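Local atomic coordinates of AAR187Cp (Eremothecium gossypii, PDB entry 3ZIK), a protein that probably promotes release of cohesin from chromosomes, as its Wapl relatives do, this chain being its C-terminal all-helical Wap1 domain. Residues E163-A168 and E192-A197; S202-Y207 and H237-E242; L251-A256 and T298-N303; V307-F312 and P343-F348; L323-L328 and E354-D359. All blocks are in the same frame, centred on the assembly; numbering follows the deposited sequence.

Contact 1: E163-A168 and E192-A197; sequences EAVYGA and ENNIVA
The amide oxygen of Asn194 carries the polar link here: Val165 N donates to Asn194 OD1 over 3.2 Å with an N-H...O angle of 169°, and the donor lies nearly along the C=O axis (179°). The second half of the amide is also engaged, because Asn194 ND2 bonds to the backbone carbonyl of Leu190, one turn back in helix 185-193. Held at both its oxygen and its nitrogen, the amide should have little freedom to flip, and its buried polar atoms are satisfied by two main-chain groups. Apolar groups crowd the same oxygen. Val165 CG1 stands 3.3 Å from Asn194 OD1, since a chi1 of 13° nearly eclipses that methyl with its own backbone N and so brings it beside the donor, a close fit that may cost some torsional strain. The methyl of Ala168 stops 4.0 Å from Asn194 OD1, and Ala164 CA lies 3.6 Å from it. Further along, Ala164 CB meets Val196 CG1 at 4.2 Å, the one purely apolar pair between the segments. Val165 to Ala168 form a type II turn with Gly167, at positive phi, as N-cap of helix 168-178. The contact thus ties the loop joining helices 147-158 and 168-178 to the C-terminal end of helix 185-193, while Trp155 of helix 147-158 packs on Val165, Ala168 and Asn194.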
# COMPACT_ATOMS: atom_id res chain seq x y z
N GLU A 163 3.68 -2.82 -15.77
CA GLU A 163 4.99 -2.17 -15.69
C GLU A 163 5.31 -1.65 -14.28
O GLU A 163 4.42 -1.33 -13.48
CB GLU A 163 5.07 -1.02 -16.72
CG GLU A 163 6.48 -0.53 -17.04
CD GLU A 163 7.33 -1.63 -17.65
OE1 GLU A 163 6.81 -2.40 -18.49
OE2 GLU A 163 8.52 -1.74 -17.29
N ALA A 164 6.61 -1.59 -13.99
CA ALA A 164 7.12 -0.89 -12.82
C ALA A 164 7.44 0.54 -13.25
O ALA A 164 7.86 0.78 -14.38
CB ALA A 164 8.37 -1.60 -12.30
N VAL A 165 7.23 1.49 -12.34
CA VAL A 165 7.42 2.91 -12.64
C VAL A 165 8.66 3.53 -11.94
O VAL A 165 8.91 3.28 -10.73
CB VAL A 165 6.09 3.68 -12.42
CG1 VAL A 165 5.09 2.81 -11.64
CG2 VAL A 165 6.29 5.08 -11.84
N TYR A 166 9.44 4.32 -12.68
CA TYR A 166 10.78 4.65 -12.18
C TYR A 166 10.81 5.45 -10.85
O TYR A 166 10.08 6.44 -10.71
CB TYR A 166 11.62 5.32 -13.27
CG TYR A 166 12.98 5.70 -12.74
CD1 TYR A 166 13.88 4.71 -12.35
CD2 TYR A 166 13.35 7.05 -12.56
CE1 TYR A 166 15.12 5.03 -11.83
CE2 TYR A 166 14.60 7.38 -12.04
CZ TYR A 166 15.48 6.36 -11.68
OH TYR A 166 16.72 6.62 -11.15
N GLY A 167 11.69 5.05 -9.90
CA GLY A 167 11.81 5.69 -8.56
C GLY A 167 10.62 5.58 -7.58
O GLY A 167 10.67 6.07 -6.45
N ALA A 168 9.58 4.85 -8.00
CA ALA A 168 8.42 4.58 -7.20
C ALA A 168 8.77 3.91 -5.88
O ALA A 168 8.30 4.32 -4.81
CB ALA A 168 7.43 3.73 -7.98
N GLU A 192 4.50 -2.91 -2.99
CA GLU A 192 4.59 -4.38 -3.19
C GLU A 192 4.48 -4.69 -4.68
O GLU A 192 5.29 -5.44 -5.19
CB GLU A 192 3.44 -5.08 -2.44
CG GLU A 192 3.78 -6.41 -1.81
CD GLU A 192 2.56 -7.27 -1.46
OE1 GLU A 192 1.52 -6.66 -1.13
OE2 GLU A 192 2.62 -8.55 -1.47
N ASN A 193 3.53 -4.11 -5.38
CA ASN A 193 3.35 -4.37 -6.81
C ASN A 193 4.44 -3.76 -7.69
O ASN A 193 4.56 -4.08 -8.87
CB ASN A 193 1.91 -3.95 -7.28
CG ASN A 193 0.80 -4.79 -6.62
OD1 ASN A 193 1.04 -5.88 -6.14
ND2 ASN A 193 -0.41 -4.27 -6.59
N ASN A 194 5.27 -2.89 -7.13
CA ASN A 194 6.36 -2.36 -7.91
C ASN A 194 7.70 -3.11 -7.71
O ASN A 194 8.74 -2.67 -8.19
CB ASN A 194 6.48 -0.87 -7.63
CG ASN A 194 5.60 -0.04 -8.57
OD1 ASN A 194 6.05 0.38 -9.63
ND2 ASN A 194 4.36 0.20 -8.18
N ILE A 195 7.66 -4.22 -6.95
CA ILE A 195 8.83 -5.06 -6.73
C ILE A 195 8.70 -6.20 -7.71
O ILE A 195 7.74 -6.96 -7.64
CB ILE A 195 8.84 -5.61 -5.31
CG1 ILE A 195 9.11 -4.47 -4.31
CG2 ILE A 195 9.87 -6.72 -5.12
CD1 ILE A 195 8.68 -4.85 -2.93
N VAL A 196 9.65 -6.30 -8.65
CA VAL A 196 9.59 -7.34 -9.70
C VAL A 196 10.20 -8.69 -9.27
O VAL A 196 11.07 -8.75 -8.37
CB VAL A 196 10.16 -6.87 -11.08
CG1 VAL A 196 9.46 -5.59 -11.54
CG2 VAL A 196 11.66 -6.66 -11.02
N ALA A 197 9.71 -9.75 -9.92
CA ALA A 197 10.19 -11.13 -9.70
C ALA A 197 11.69 -11.32 -9.99
O ALA A 197 12.40 -11.94 -9.21
CB ALA A 197 9.36 -12.11 -10.51

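Contact 2: S202-Y207 and H237-E242; sequences SDIEEY and HTTVLE
Tyr207 lays its CB against one methyl of Val240, with Tyr207 CB and Val240 CG2 3.7 Å apart, and turns its ring toward His237. The two rings meet through Tyr207 CD2 and His237 CD2 at 4.2 Å; their planes lie 38° apart and their centroids 5.5 Å, an oblique pairing. The approach is unequal: Tyr207 CD2 comes over a face of the imidazole. In Tyr207, CG is anti to the carbonyl carbon (chi1 -58°), a torsion that leaves one face of the ring over the carbonyl oxygen of Asp203 in its own helix. The phenol oxygen bonds to the backbone N of Val196. In the all-helical array that makes up this domain, the contact brings helix 201-215 against the short helix 238-242; their local axes approach to 9.3 Å with a signed crossing angle of -57°. One turn before Tyr207, Ile204 supplies its branch methyl: Ile204 CG2 touches Thr239 CG2 at 3.9 Å, the two side chains meeting at about a right angle. The first torsion of Thr239 keeps OG1 near the threonine's own backbone N and turns the CG2 methyl to the isoleucine. Pro199 borders both rings, and Leu234 of helix 225-235 packs on Tyr207.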
# COMPACT_ATOMS: atom_id res chain seq x y z
N SER A 202 20.52 -2.70 -10.51
CA SER A 202 20.10 -1.33 -10.22
C SER A 202 18.77 -1.32 -9.45
O SER A 202 18.59 -0.50 -8.54
CB SER A 202 19.96 -0.53 -11.51
OG SER A 202 18.97 -1.12 -12.34
N ASP A 203 17.86 -2.22 -9.85
CA ASP A 203 16.62 -2.55 -9.15
C ASP A 203 16.88 -3.00 -7.72
O ASP A 203 16.23 -2.51 -6.79
CB ASP A 203 15.90 -3.70 -9.88
CG ASP A 203 15.08 -3.24 -11.08
OD1 ASP A 203 14.88 -2.00 -11.22
OD2 ASP A 203 14.62 -4.11 -11.88
N ILE A 204 17.84 -3.92 -7.56
CA ILE A 204 18.20 -4.48 -6.24
C ILE A 204 18.69 -3.37 -5.32
O ILE A 204 18.31 -3.34 -4.16
CB ILE A 204 19.22 -5.65 -6.29
CG1 ILE A 204 18.52 -6.95 -6.75
CG2 ILE A 204 19.83 -5.87 -4.90
CD1 ILE A 204 19.45 -8.01 -7.28
N GLU A 205 19.51 -2.46 -5.84
CA GLU A 205 19.92 -1.29 -5.06
C GLU A 205 18.73 -0.47 -4.60
O GLU A 205 18.75 0.03 -3.48
CB GLU A 205 20.84 -0.39 -5.88
CG GLU A 205 22.20 -0.98 -6.20
CD GLU A 205 23.12 -1.08 -4.99
OE1 GLU A 205 23.02 -0.21 -4.08
OE2 GLU A 205 23.94 -2.03 -4.93
N GLU A 206 17.75 -0.24 -5.48
CA GLU A 206 16.52 0.47 -5.10
C GLU A 206 15.82 -0.27 -3.94
O GLU A 206 15.51 0.35 -2.91
CB GLU A 206 15.57 0.66 -6.26
CG GLU A 206 15.70 2.04 -6.88
CD GLU A 206 15.08 2.15 -8.26
OE1 GLU A 206 13.87 2.44 -8.38
OE2 GLU A 206 15.84 1.98 -9.23
N TYR A 207 15.65 -1.60 -4.08
CA TYR A 207 15.01 -2.43 -3.02
C TYR A 207 15.78 -2.37 -1.73
O TYR A 207 15.21 -2.37 -0.61
CB TYR A 207 14.87 -3.90 -3.44
CG TYR A 207 14.08 -4.09 -4.73
CD1 TYR A 207 13.31 -3.06 -5.26
CD2 TYR A 207 14.09 -5.31 -5.38
CE1 TYR A 207 12.62 -3.23 -6.47
CE2 TYR A 207 13.41 -5.50 -6.59
CZ TYR A 207 12.68 -4.48 -7.13
OH TYR A 207 11.98 -4.74 -8.29
N HIS A 237 14.23 -11.21 -1.53
CA HIS A 237 15.48 -11.03 -2.28
C HIS A 237 16.65 -10.94 -1.32
O HIS A 237 16.87 -9.94 -0.63
CB HIS A 237 15.43 -9.80 -3.16
CG HIS A 237 14.23 -9.74 -4.09
ND1 HIS A 237 14.21 -10.33 -5.29
CD2 HIS A 237 13.01 -9.07 -3.97
CE1 HIS A 237 13.05 -10.08 -5.92
NE2 HIS A 237 12.31 -9.31 -5.12
N THR A 238 17.46 -11.98 -1.31
CA THR A 238 18.48 -12.17 -0.29
C THR A 238 19.66 -11.14 -0.30
O THR A 238 20.23 -10.84 0.75
CB THR A 238 18.95 -13.65 -0.31
OG1 THR A 238 19.16 -14.06 -1.67
CG2 THR A 238 17.85 -14.56 0.28
N THR A 239 20.00 -10.59 -1.46
CA THR A 239 20.99 -9.53 -1.56
C THR A 239 20.54 -8.30 -0.77
O THR A 239 21.37 -7.57 -0.18
CB THR A 239 21.19 -9.08 -3.02
OG1 THR A 239 21.32 -10.22 -3.87
CG2 THR A 239 22.43 -8.15 -3.16
N VAL A 240 19.22 -8.07 -0.79
CA VAL A 240 18.63 -7.04 0.08
C VAL A 240 19.09 -7.21 1.53
O VAL A 240 19.47 -6.23 2.16
CB VAL A 240 17.09 -6.93 -0.10
CG1 VAL A 240 16.42 -6.11 0.98
CG2 VAL A 240 16.80 -6.31 -1.44
N LEU A 241 19.10 -8.43 2.06
CA LEU A 241 19.51 -8.67 3.45
C LEU A 241 21.01 -8.51 3.68
O LEU A 241 21.41 -7.95 4.70
CB LEU A 241 19.10 -10.06 3.92
CG LEU A 241 17.60 -10.34 3.94
CD1 LEU A 241 17.40 -11.85 3.80
CD2 LEU A 241 16.96 -9.80 5.22
N GLU A 242 21.82 -9.02 2.75
CA GLU A 242 23.28 -8.78 2.75
C GLU A 242 23.60 -7.30 2.80
O GLU A 242 24.39 -6.87 3.61
CB GLU A 242 23.93 -9.36 1.48
CG GLU A 242 23.97 -10.87 1.38
CD GLU A 242 24.33 -11.32 -0.03
OE1 GLU A 242 25.15 -10.64 -0.72
OE2 GLU A 242 23.77 -12.37 -0.46

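Contact 3: L251-A256 and T298-N303; sequences LVRSLA and TEELTN
The backbones come close at two places, Arg253 facing Glu300 with CA atoms 5.4 Å apart and Ala256 facing Leu301 at 6.1 Å, as regular helix 248-261 runs beside the loop segment 298-303. At the outer end Arg253 and Glu300 form a salt bridge. Arg253 NH1 donates to Glu300 OE1 over 3.2 Å, with an N-H...O angle of 154°; the oxygen sits at the edge of the guanidinium, close to its plane, whereas the carboxylate as a whole is turned 74° from that plane. A single oxygen is therefore used, not the paired, coplanar grip of a bidentate bridge. The hydrocarbon parts add to it: Glu300 is bent at chi2, which swings its carboxylate across the aliphatic part of the arginine, and Glu300 CG rests 3.7 Å from Arg253 CB. High mobility of Glu300 and the exposure of Arg253 suggest a modest link. Deeper in, Ala256 CB packs against Leu301 CD2 at 3.8 Å, and Val252 CG1 against Leu301 CG at 4.0 Å, with valine and leucine meeting at about a right angle. Leu301 thus covers residues one helical turn apart, and it also touches Val289 and Ser333 of helices 272-289 and 321-336. A buried apolar patch, with a charged pair on the side where Arg253 is exposed to solvent, is what joins helix 248-261 to the loop between helices 272-289 and 304-313, a loop-to-helix seam in a helical array resembling an alpha-solenoid.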
# COMPACT_ATOMS: atom_id res chain seq x y z
N LEU A 251 15.52 -4.88 13.85
CA LEU A 251 14.27 -5.32 13.26
C LEU A 251 13.80 -6.61 13.93
O LEU A 251 12.61 -6.71 14.33
CB LEU A 251 14.38 -5.43 11.72
CG LEU A 251 13.15 -5.98 10.98
CD1 LEU A 251 12.02 -5.01 11.30
CD2 LEU A 251 13.45 -5.97 9.49
N VAL A 252 14.73 -7.54 14.09
CA VAL A 252 14.47 -8.85 14.74
C VAL A 252 13.97 -8.63 16.15
O VAL A 252 12.93 -9.20 16.55
CB VAL A 252 15.69 -9.79 14.67
CG1 VAL A 252 15.48 -11.10 15.44
CG2 VAL A 252 15.94 -10.11 13.21
N ARG A 253 14.62 -7.73 16.87
CA ARG A 253 14.22 -7.39 18.20
C ARG A 253 12.75 -6.91 18.25
O ARG A 253 11.94 -7.40 19.08
CB ARG A 253 15.19 -6.35 18.76
CG ARG A 253 15.00 -6.03 20.24
CD ARG A 253 15.88 -4.85 20.66
NE ARG A 253 15.22 -4.06 21.70
CZ ARG A 253 15.25 -4.36 22.99
NH1 ARG A 253 15.93 -5.42 23.41
NH2 ARG A 253 14.59 -3.59 23.87
N SER A 254 12.39 -5.93 17.40
CA SER A 254 11.04 -5.37 17.47
C SER A 254 9.99 -6.41 17.10
O SER A 254 8.99 -6.47 17.75
CB SER A 254 10.89 -4.16 16.57
OG SER A 254 11.81 -3.17 16.91
N LEU A 255 10.30 -7.27 16.12
CA LEU A 255 9.44 -8.41 15.71
C LEU A 255 9.25 -9.39 16.84
O LEU A 255 8.12 -9.75 17.18
CB LEU A 255 9.97 -9.10 14.44
CG LEU A 255 9.86 -8.19 13.18
CD1 LEU A 255 10.58 -8.82 11.96
CD2 LEU A 255 8.42 -7.81 12.82
N ALA A 256 10.34 -9.76 17.48
CA ALA A 256 10.31 -10.72 18.57
C ALA A 256 9.54 -10.17 19.79
O ALA A 256 8.78 -10.87 20.41
CB ALA A 256 11.74 -11.09 18.97
N THR A 298 20.34 -12.73 17.48
CA THR A 298 20.32 -13.97 18.21
C THR A 298 20.52 -13.76 19.71
O THR A 298 21.45 -14.30 20.30
CB THR A 298 21.42 -14.90 17.61
OG1 THR A 298 21.23 -14.99 16.19
CG2 THR A 298 21.37 -16.29 18.20
N GLU A 299 19.65 -12.96 20.32
CA GLU A 299 19.58 -12.80 21.78
C GLU A 299 18.14 -12.45 22.18
O GLU A 299 17.60 -12.95 23.17
CB GLU A 299 20.58 -11.74 22.30
CG GLU A 299 22.00 -12.27 22.56
CD GLU A 299 22.91 -11.30 23.32
OE1 GLU A 299 22.45 -10.62 24.27
OE2 GLU A 299 24.12 -11.23 23.00
N GLU A 300 17.52 -11.62 21.36
CA GLU A 300 16.12 -11.21 21.51
C GLU A 300 15.13 -12.38 21.29
O GLU A 300 14.03 -12.41 21.88
CB GLU A 300 15.84 -10.09 20.49
CG GLU A 300 17.07 -9.33 19.95
CD GLU A 300 17.79 -8.46 21.00
OE1 GLU A 300 17.13 -7.93 21.92
OE2 GLU A 300 19.03 -8.30 20.89
N LEU A 301 15.53 -13.33 20.43
CA LEU A 301 14.76 -14.54 20.12
C LEU A 301 14.71 -15.54 21.24
O LEU A 301 13.95 -16.50 21.19
CB LEU A 301 15.30 -15.19 18.84
CG LEU A 301 14.91 -14.41 17.56
CD1 LEU A 301 15.41 -15.09 16.29
CD2 LEU A 301 13.42 -14.17 17.46
N THR A 302 15.50 -15.27 22.27
CA THR A 302 15.64 -16.15 23.44
C THR A 302 14.30 -16.53 24.05
O THR A 302 14.08 -17.72 24.33
CB THR A 302 16.57 -15.50 24.50
OG1 THR A 302 17.92 -15.76 24.11
CG2 THR A 302 16.33 -15.99 25.98
N ASN A 303 13.42 -15.54 24.22
CA ASN A 303 12.15 -15.79 24.87
C ASN A 303 11.25 -16.77 24.11
O ASN A 303 10.20 -17.21 24.64
CB ASN A 303 11.37 -14.50 25.15
CG ASN A 303 10.24 -14.73 26.15
OD1 ASN A 303 9.05 -14.72 25.80
ND2 ASN A 303 10.63 -15.00 27.41

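Contact 4: V307-F312 and P343-F348; sequences VFRSVF and PAEADF
Phe308 and Phe312, one turn apart on helix 304-313, both pack against Phe348 and Glu345 of helix 343-358 where these two helices of the all-helical domain cross at a right angle (90°, local axes 11.1 Å apart). The tight part is aromatic. Phe348 CB and CG lie at the edge of the Phe312 ring, Phe348 CB 3.8 Å from Phe312 CD1, and the two rings pair obliquely. Phe308 CE1 comes in at the edge of the Phe348 ring, 3.9 Å from Phe348 CD2, while Val311 CG1 closes on Phe348 CZ, also at 3.9 Å. Phe312 CZ meets Ala344 CB at 3.7 Å, and Glu345 CG lies over one face of the Phe312 ring. All three phenylalanines have CG anti to the backbone N (176° for chi1 of Phe312), which extends the rings across the gap between the widely spaced axes. Toward solvent the packing thins. Arg309 CG is 4.5 Å from Glu345 OE2, and the charged ends stay apart, with Arg309 NH1 6.1 Å from Glu345 OE1, so any attraction between them is probably weak. A serine in place of Phe312 would probably leave a gap beside Ala344 and Phe348 and Glu345 CG without the ring it lies over. Two neighbours complete the cluster: Tyr330 of helix 321-336 stacks on Phe308, and Lys315 makes cation-pi contacts with both Phe312 and Phe348. The face of Phe312 toward Glu345 is met by an aliphatic CH-pi contact, Glu345 CG lying 4.1 Å from the ring centroid and 16° off its normal.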
# COMPACT_ATOMS: atom_id res chain seq x y z
N VAL A 307 8.08 -20.07 25.23
CA VAL A 307 6.85 -20.37 24.50
C VAL A 307 6.91 -21.79 23.94
O VAL A 307 5.94 -22.55 24.05
CB VAL A 307 6.58 -19.36 23.36
CG1 VAL A 307 5.31 -19.75 22.64
CG2 VAL A 307 6.50 -17.94 23.89
N PHE A 308 8.06 -22.18 23.38
CA PHE A 308 8.21 -23.53 22.88
C PHE A 308 8.04 -24.54 24.01
O PHE A 308 7.31 -25.54 23.88
CB PHE A 308 9.57 -23.74 22.20
CG PHE A 308 9.83 -25.19 21.91
CD1 PHE A 308 9.17 -25.82 20.87
CD2 PHE A 308 10.63 -25.95 22.75
CE1 PHE A 308 9.37 -27.18 20.60
CE2 PHE A 308 10.82 -27.30 22.49
CZ PHE A 308 10.18 -27.91 21.38
N ARG A 309 8.66 -24.27 25.15
CA ARG A 309 8.44 -25.15 26.35
C ARG A 309 6.98 -25.28 26.82
O ARG A 309 6.48 -26.39 27.12
CB ARG A 309 9.31 -24.68 27.53
CG ARG A 309 10.74 -25.18 27.34
CD ARG A 309 11.66 -24.86 28.53
NE ARG A 309 11.78 -23.43 28.78
CZ ARG A 309 12.62 -22.61 28.14
NH1 ARG A 309 13.42 -23.03 27.17
NH2 ARG A 309 12.60 -21.34 28.49
N SER A 310 6.28 -24.16 26.85
CA SER A 310 4.90 -24.16 27.28
C SER A 310 4.07 -24.98 26.32
O SER A 310 3.20 -25.73 26.73
CB SER A 310 4.37 -22.71 27.27
OG SER A 310 5.09 -21.94 28.20
N VAL A 311 4.31 -24.82 25.04
CA VAL A 311 3.61 -25.63 24.05
C VAL A 311 3.88 -27.14 24.16
O VAL A 311 2.97 -27.97 23.96
CB VAL A 311 4.03 -25.18 22.65
CG1 VAL A 311 3.45 -26.14 21.64
CG2 VAL A 311 3.53 -23.75 22.42
N PHE A 312 5.14 -27.49 24.45
CA PHE A 312 5.50 -28.91 24.62
C PHE A 312 4.76 -29.53 25.83
O PHE A 312 4.30 -30.64 25.78
CB PHE A 312 7.02 -29.05 24.77
CG PHE A 312 7.48 -30.46 25.06
CD1 PHE A 312 7.33 -31.45 24.10
CD2 PHE A 312 8.01 -30.79 26.30
CE1 PHE A 312 7.74 -32.75 24.36
CE2 PHE A 312 8.45 -32.09 26.57
CZ PHE A 312 8.30 -33.07 25.59
N PRO A 343 15.64 -35.25 23.94
CA PRO A 343 14.98 -36.15 22.97
C PRO A 343 13.49 -36.05 22.76
O PRO A 343 13.04 -36.21 21.61
CB PRO A 343 15.28 -37.58 23.52
CG PRO A 343 16.52 -37.42 24.35
CD PRO A 343 16.53 -35.99 24.88
N ALA A 344 12.68 -35.89 23.82
CA ALA A 344 11.23 -35.81 23.62
C ALA A 344 10.85 -34.46 22.96
O ALA A 344 9.98 -34.43 22.11
CB ALA A 344 10.44 -36.00 24.93
N GLU A 345 11.49 -33.38 23.38
CA GLU A 345 11.33 -32.06 22.75
C GLU A 345 11.73 -32.10 21.27
O GLU A 345 11.01 -31.54 20.40
CB GLU A 345 12.09 -30.94 23.49
CG GLU A 345 11.82 -30.84 25.01
CD GLU A 345 12.40 -29.58 25.70
OE1 GLU A 345 13.04 -28.73 25.03
OE2 GLU A 345 12.22 -29.39 26.95
N ALA A 346 12.86 -32.74 20.98
CA ALA A 346 13.37 -32.70 19.63
C ALA A 346 12.48 -33.56 18.78
O ALA A 346 12.28 -33.25 17.64
CB ALA A 346 14.79 -33.19 19.61
N ASP A 347 11.94 -34.65 19.32
CA ASP A 347 10.99 -35.50 18.57
C ASP A 347 9.63 -34.85 18.34
O ASP A 347 9.00 -35.08 17.30
CB ASP A 347 10.76 -36.85 19.24
CG ASP A 347 12.03 -37.75 19.19
OD1 ASP A 347 12.88 -37.56 18.28
OD2 ASP A 347 12.16 -38.64 20.07
N PHE A 348 9.13 -34.11 19.34
CA PHE A 348 7.90 -33.31 19.14
C PHE A 348 8.12 -32.27 17.98
O PHE A 348 7.35 -32.19 17.01
CB PHE A 348 7.57 -32.59 20.44
CG PHE A 348 6.53 -31.52 20.31
CD1 PHE A 348 5.19 -31.86 20.04
CD2 PHE A 348 6.89 -30.18 20.48
CE1 PHE A 348 4.24 -30.86 19.92
CE2 PHE A 348 5.94 -29.19 20.37
CZ PHE A 348 4.61 -29.52 20.08

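Contact 5: L323-L328 and E354-D359; sequences LQLFLL and EAFATD
Gln324 lies over the ring of Phe356: its CB stands 3.5 Å from the ring centroid, only 7° off the normal, a close CH-pi contact centred on one face. Its chain, extended beyond CG, then carries the amide out over the CD1 side of the same ring, tilted 26° from its plane, with Gln324 OE1 3.5 Å from Phe356 CD1. The amide nitrogen of Gln324, NE2, ends 4.4 Å from Asp359 OD2, too far for a bond to that mobile residue. Next, Leu325 touches the ring end, Leu325 CD1 to Phe356 CZ being 4.1 Å. Here helix 321-336 crosses helix 343-358 at -123° with short-segment axes 10.6 Å apart, a pair running in roughly opposed directions in the helical array, and Phe356 inserts its ring into the space. Cutting Phe356 back to an alanine would probably open a gap over Gln324 CB and leave the glutamine amide less restrained, besides removing a neighbour of Ile367 and Ile371 of helix 367-375. One turn on, Leu328 CD2 reaches Phe356 CE2 at 4.1 Å, and Leu328 also packs on Val374 of helix 367-375.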
# COMPACT_ATOMS: atom_id res chain seq x y z
N LEU A 323 1.01 -21.37 14.99
CA LEU A 323 1.84 -22.28 15.75
C LEU A 323 2.90 -23.04 14.92
O LEU A 323 4.05 -23.09 15.34
CB LEU A 323 1.01 -23.22 16.63
CG LEU A 323 1.80 -24.25 17.45
CD1 LEU A 323 2.76 -23.44 18.39
CD2 LEU A 323 0.84 -25.12 18.27
N GLN A 324 2.53 -23.56 13.75
CA GLN A 324 3.48 -24.28 12.86
C GLN A 324 4.54 -23.32 12.39
O GLN A 324 5.72 -23.68 12.32
CB GLN A 324 2.77 -24.88 11.60
CG GLN A 324 1.80 -25.97 12.01
CD GLN A 324 0.97 -26.50 10.84
OE1 GLN A 324 0.43 -25.73 10.04
NE2 GLN A 324 0.83 -27.83 10.75
N LEU A 325 4.12 -22.10 12.01
CA LEU A 325 5.08 -21.05 11.63
C LEU A 325 5.99 -20.67 12.81
O LEU A 325 7.18 -20.54 12.66
CB LEU A 325 4.33 -19.83 11.10
CG LEU A 325 4.82 -19.03 9.89
CD1 LEU A 325 5.15 -19.88 8.68
CD2 LEU A 325 3.64 -18.14 9.54
N PHE A 326 5.43 -20.55 14.01
CA PHE A 326 6.24 -20.25 15.19
C PHE A 326 7.33 -21.29 15.44
O PHE A 326 8.48 -20.93 15.65
CB PHE A 326 5.38 -20.11 16.48
CG PHE A 326 6.24 -20.05 17.72
CD1 PHE A 326 6.82 -18.84 18.12
CD2 PHE A 326 6.51 -21.18 18.44
CE1 PHE A 326 7.57 -18.77 19.26
CE2 PHE A 326 7.34 -21.14 19.56
CZ PHE A 326 7.86 -19.93 19.97
N LEU A 327 6.97 -22.58 15.33
CA LEU A 327 7.87 -23.71 15.52
C LEU A 327 8.95 -23.71 14.47
O LEU A 327 10.08 -24.01 14.75
CB LEU A 327 7.12 -25.11 15.50
CG LEU A 327 6.08 -25.32 16.63
CD1 LEU A 327 5.32 -26.60 16.35
CD2 LEU A 327 6.76 -25.35 17.99
N LEU A 328 8.60 -23.38 13.25
CA LEU A 328 9.60 -23.30 12.20
C LEU A 328 10.63 -22.17 12.51
O LEU A 328 11.85 -22.37 12.40
CB LEU A 328 8.89 -23.08 10.86
CG LEU A 328 9.89 -22.83 9.70
CD1 LEU A 328 10.88 -24.01 9.58
CD2 LEU A 328 9.09 -22.68 8.44
N GLU A 354 7.62 -32.06 10.22
CA GLU A 354 7.37 -33.01 9.10
C GLU A 354 5.90 -32.99 8.64
O GLU A 354 5.63 -32.89 7.45
CB GLU A 354 7.83 -34.43 9.43
CG GLU A 354 9.34 -34.56 9.62
CD GLU A 354 9.78 -35.94 10.16
OE1 GLU A 354 8.90 -36.80 10.44
OE2 GLU A 354 11.01 -36.14 10.30
N ALA A 355 4.98 -33.01 9.59
CA ALA A 355 3.58 -32.82 9.31
C ALA A 355 3.28 -31.43 8.66
O ALA A 355 2.49 -31.36 7.73
CB ALA A 355 2.77 -33.02 10.59
N PHE A 356 3.89 -30.36 9.16
CA PHE A 356 3.82 -29.04 8.49
C PHE A 356 4.34 -29.13 7.02
O PHE A 356 3.68 -28.66 6.10
CB PHE A 356 4.59 -27.99 9.32
CG PHE A 356 4.46 -26.53 8.84
CD1 PHE A 356 3.36 -26.09 8.13
CD2 PHE A 356 5.43 -25.58 9.22
CE1 PHE A 356 3.25 -24.74 7.74
CE2 PHE A 356 5.34 -24.24 8.85
CZ PHE A 356 4.24 -23.81 8.11
N ALA A 357 5.51 -29.72 6.80
CA ALA A 357 5.95 -29.99 5.42
C ALA A 357 4.87 -30.69 4.59
O ALA A 357 4.77 -30.44 3.40
CB ALA A 357 7.22 -30.84 5.39
N THR A 358 4.06 -31.55 5.20
CA THR A 358 3.14 -32.31 4.36
C THR A 358 1.91 -31.51 3.94
O THR A 358 1.43 -31.75 2.85
CB THR A 358 2.84 -33.75 4.84
OG1 THR A 358 2.16 -33.74 6.10
CG2 THR A 358 4.13 -34.55 4.96
N ASP A 359 1.46 -30.54 4.75
CA ASP A 359 0.38 -29.60 4.36
C ASP A 359 0.71 -28.80 3.11
O ASP A 359 1.85 -28.37 2.92
CB ASP A 359 0.05 -28.59 5.45
CG ASP A 359 -0.71 -29.20 6.58
OD1 ASP A 359 -0.45 -30.37 6.91
OD2 ASP A 359 -1.58 -28.50 7.16

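In the fold
Contacts 1, 2 and 3 follow one another along the chain without overlapping, and contacts 4 and 5 come last with their segments alternating. Contacts 1 and 2 lie about 13 Å apart between centres and touch directly, Ile195 CG2 meeting His237 NE2 at 3.6 Å. Contact 3, centre to centre, lies about 23 Å from contact 2 and about 20 Å from contacts 4 and 5, touching none, though its second segment adjoins contact 4 in sequence. Contacts 4 and 5, centres about 14 Å apart, share helix 343-358, and Val307 CB packs on Phe326 CZ at 3.7 Å. Mostly local joints, passed from helix to helix, thus build the elongated C-terminal part of the Wap1 domain.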